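Local coordinates for molybdate-binding protein MolA (Haemophilus influenzae, PDB 3PSH) that binds molybdate and tungstate, but not sulfate or phosphate, in the periplasm as the solute-binding component of the low-affinity molybdate importer MolBCA, at residues His26-Ile31 and Glu145-Val150. Sequence-based numbering, arbitrary orientation.
Sequences HQTLNI and ELIAEV. With MOO (molybdate ion), chain B.
I147 reaches across from helix 132-151 and sets its CD1 methyl between T28 and I31, one turn apart on helix 26-34. I147 CG1 stands beside its own backbone N (chi1 -60°), and the extended branch carries CD1 to 3.7 Å from T28 OG1 and 3.9 Å from T28 CG2. The I31 side chain lies at about a right angle to that of I147, with I31 CD1 3.9 Å from I147 CD1. The contact is small and buried, made by van der Waals packing alone; I112 of strand 109-112 touches both T28 and I147.

At the start of helix 26-34, H26 donates from NE2 to molybdate O4 (2.8 Å), which sits in the ring plane at its edge, with a fairly straight 162° at the hydrogen. Q27, its chain bent at chi2, donates an N-H from NE2 to molybdate O3, 2.8 Å away, at a more bent 139°, while Q27 OE1 lies 3.2 Å above the H26 ring plane, displaced toward the rim. Y196, R243 and the backbone N of G279 and Y280 complete the oxyanion's hydrogen bonds.

The arrangement belongs to the two-lobed periplasmic binding protein fold: helix 26-34, following sheet strand 21-24, presents ligand residues to the interlobe cleft.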
ATOM      1  N   HIS A  26      -8.122  -2.041   2.675  1.00 12.67           N
ATOM      2  CA  HIS A  26      -7.295  -3.085   2.127  1.00 13.01           C
ATOM      3  C   HIS A  26      -5.861  -3.122   2.666  1.00 11.75           C
ATOM      4  O   HIS A  26      -5.285  -4.169   2.845  1.00 14.07           O
ATOM      5  CB  HIS A  26      -7.251  -3.025   0.574  1.00 12.26           C
ATOM      6  CG  HIS A  26      -6.920  -1.661   0.020  1.00 14.48           C
ATOM      7  ND1 HIS A  26      -7.723  -0.559   0.217  1.00 11.90           N
ATOM      8  CD2 HIS A  26      -5.914  -1.239  -0.795  1.00 12.10           C
ATOM      9  CE1 HIS A  26      -7.228   0.493  -0.422  1.00 15.96           C
ATOM     10  NE2 HIS A  26      -6.084   0.117  -0.972  1.00 10.79           N
ATOM     11  N   GLN A  27      -5.350  -1.942   3.015  1.00 12.51           N
ATOM     12  CA  GLN A  27      -3.961  -1.891   3.523  1.00 12.23           C
ATOM     13  C   GLN A  27      -3.885  -2.595   4.863  1.00 11.47           C
ATOM     14  O   GLN A  27      -3.012  -3.451   5.119  1.00 13.18           O
ATOM     15  CB  GLN A  27      -3.412  -0.487   3.675  1.00 12.25           C
ATOM     16  CG  GLN A  27      -3.347   0.084   2.209  1.00 11.42           C
ATOM     17  CD  GLN A  27      -4.481   0.974   1.874  1.00 13.38           C
ATOM     18  OE1 GLN A  27      -5.588   0.886   2.409  1.00 14.80           O
ATOM     19  NE2 GLN A  27      -4.203   1.885   0.899  1.00 13.24           N
ATOM     20  N   THR A  28      -4.817  -2.216   5.743  1.00 13.84           N
ATOM     21  CA  THR A  28      -4.818  -2.915   7.042  1.00 14.13           C
ATOM     22  C   THR A  28      -5.149  -4.433   6.828  1.00 13.50           C
ATOM     23  O   THR A  28      -4.569  -5.267   7.512  1.00 13.84           O
ATOM     24  CB  THR A  28      -5.905  -2.344   7.919  1.00 14.28           C
ATOM     25  OG1 THR A  28      -5.537  -1.029   8.363  1.00 13.19           O
ATOM     26  CG2 THR A  28      -6.166  -3.251   9.120  1.00 15.86           C
ATOM     27  N   LEU A  29      -6.054  -4.801   5.896  1.00 10.77           N
ATOM     28  CA  LEU A  29      -6.376  -6.189   5.640  1.00 10.74           C
ATOM     29  C   LEU A  29      -5.094  -6.955   5.290  1.00 11.59           C
ATOM     30  O   LEU A  29      -4.888  -8.021   5.806  1.00 13.83           O
ATOM     31  CB  LEU A  29      -7.488  -6.296   4.537  1.00 12.23           C
ATOM     32  CG  LEU A  29      -7.994  -7.716   4.219  1.00 13.65           C
ATOM     33  CD1 LEU A  29      -8.319  -8.496   5.576  1.00 16.51           C
ATOM     34  CD2 LEU A  29      -9.243  -7.514   3.381  1.00 14.90           C
ATOM     35  N   ASN A  30      -4.260  -6.408   4.386  1.00 10.32           N
ATOM     36  CA  ASN A  30      -3.070  -7.122   3.903  1.00 12.19           C
ATOM     37  C   ASN A  30      -2.119  -7.260   5.123  1.00 12.30           C
ATOM     38  O   ASN A  30      -1.518  -8.282   5.281  1.00 12.93           O
ATOM     39  CB  ASN A  30      -2.462  -6.272   2.758  1.00 11.20           C
ATOM     40  CG  ASN A  30      -1.172  -6.871   2.228  1.00 12.72           C
ATOM     41  OD1 ASN A  30      -1.023  -8.122   2.171  1.00 11.55           O
ATOM     42  ND2 ASN A  30      -0.269  -5.992   1.798  1.00 12.99           N
ATOM     43  N   ILE A  31      -1.990  -6.212   5.915  1.00 11.00           N
ATOM     44  CA  ILE A  31      -1.187  -6.353   7.185  1.00 12.12           C
ATOM     45  C   ILE A  31      -1.706  -7.487   8.063  1.00 13.88           C
ATOM     46  O   ILE A  31      -0.910  -8.312   8.550  1.00 13.80           O
ATOM     47  CB  ILE A  31      -0.989  -4.975   7.900  1.00 11.71           C
ATOM     48  CG1 ILE A  31      -0.151  -3.995   7.023  1.00 13.33           C
ATOM     49  CG2 ILE A  31      -0.452  -5.216   9.407  1.00 12.79           C
ATOM     50  CD1 ILE A  31      -0.247  -2.581   7.429  1.00 15.15           C
ATOM     51  N   GLU A 145       2.479  -1.821  14.189  1.00 13.03           N
ATOM     52  CA  GLU A 145       2.437  -2.053  15.693  1.00 12.96           C
ATOM     53  C   GLU A 145       1.059  -1.996  16.258  1.00 14.65           C
ATOM     54  O   GLU A 145       0.681  -2.839  17.154  1.00 14.20           O
ATOM     55  CB  GLU A 145       3.437  -1.191  16.449  1.00 13.55           C
ATOM     56  CG  GLU A 145       4.895  -1.504  16.027  1.00 16.25           C
ATOM     57  CD  GLU A 145       5.878  -0.426  16.488  1.00 18.19           C
ATOM     58  OE1 GLU A 145       5.423   0.667  16.871  1.00 24.17           O
ATOM     59  OE2 GLU A 145       7.084  -0.672  16.381  1.00 24.91           O
ATOM     60  N   LEU A 146       0.293  -1.032  15.777  1.00 13.72           N
ATOM     61  CA  LEU A 146      -1.139  -0.815  16.312  1.00 13.12           C
ATOM     62  C   LEU A 146      -2.036  -1.987  15.909  1.00 15.32           C
ATOM     63  O   LEU A 146      -2.747  -2.513  16.729  1.00 14.31           O
ATOM     64  CB  LEU A 146      -1.697   0.524  15.832  1.00 14.52           C
ATOM     65  CG  LEU A 146      -3.218   0.733  16.072  1.00 12.16           C
ATOM     66  CD1 LEU A 146      -3.422   0.792  17.681  1.00 19.21           C
ATOM     67  CD2 LEU A 146      -3.616   2.179  15.459  1.00 15.96           C
ATOM     68  N   ILE A 147      -1.991  -2.401  14.630  1.00 12.05           N
ATOM     69  CA  ILE A 147      -2.862  -3.498  14.167  1.00 13.80           C
ATOM     70  C   ILE A 147      -2.434  -4.764  14.944  1.00 14.51           C
ATOM     71  O   ILE A 147      -3.295  -5.543  15.374  1.00 13.01           O
ATOM     72  CB  ILE A 147      -2.699  -3.672  12.629  1.00 13.58           C
ATOM     73  CG1 ILE A 147      -3.111  -2.360  11.958  1.00 14.53           C
ATOM     74  CG2 ILE A 147      -3.451  -4.918  12.150  1.00 16.49           C
ATOM     75  CD1 ILE A 147      -2.684  -2.156  10.455  1.00 12.81           C
ATOM     76  N   ALA A 148      -1.144  -4.982  15.095  1.00 13.55           N
ATOM     77  CA  ALA A 148      -0.693  -6.175  15.807  1.00 13.88           C
ATOM     78  C   ALA A 148      -1.168  -6.116  17.265  1.00 13.51           C
ATOM     79  O   ALA A 148      -1.500  -7.149  17.859  1.00 16.74           O
ATOM     80  CB  ALA A 148       0.804  -6.404  15.652  1.00 12.86           C
ATOM     81  N   GLU A 149      -1.183  -4.940  17.860  1.00 12.84           N
ATOM     82  CA  GLU A 149      -1.602  -4.872  19.321  1.00 15.04           C
ATOM     83  C   GLU A 149      -3.048  -5.202  19.364  1.00 15.94           C
ATOM     84  O   GLU A 149      -3.498  -5.945  20.203  1.00 15.11           O
ATOM     85  CB  GLU A 149      -1.379  -3.430  19.802  1.00 16.98           C
ATOM     86  CG  GLU A 149      -1.963  -3.095  21.255  1.00 20.58           C
ATOM     87  CD  GLU A 149      -1.685  -1.651  21.670  1.00 25.55           C
ATOM     88  OE1 GLU A 149      -1.302  -0.775  20.842  1.00 31.80           O
ATOM     89  OE2 GLU A 149      -1.930  -1.327  22.845  1.00 29.03           O
ATOM     90  N   VAL A 150      -3.839  -4.618  18.456  1.00 16.18           N
ATOM     91  CA  VAL A 150      -5.319  -4.908  18.523  1.00 14.00           C
ATOM     92  C   VAL A 150      -5.557  -6.418  18.419  1.00 15.88           C
ATOM     93  O   VAL A 150      -6.392  -6.973  19.200  1.00 13.33           O
ATOM     94  CB  VAL A 150      -6.113  -4.102  17.426  1.00 12.39           C
ATOM     95  CG1 VAL A 150      -7.589  -4.491  17.209  1.00 15.12           C
ATOM     96  CG2 VAL A 150      -5.951  -2.607  17.672  1.00 13.47           C
TER
HETATM   97 MO   MOO B   1      -3.552   2.883  -2.383  1.00 33.20          MO
HETATM   98  O1  MOO B   1      -2.741   3.269  -3.817  1.00 14.90           O
HETATM   99  O2  MOO B   1      -4.564   4.176  -1.863  1.00 20.52           O
HETATM  100  O3  MOO B   1      -2.419   2.588  -1.148  1.00 16.87           O
HETATM  101  O4  MOO B   1      -4.311   1.388  -2.651  1.00 14.46           O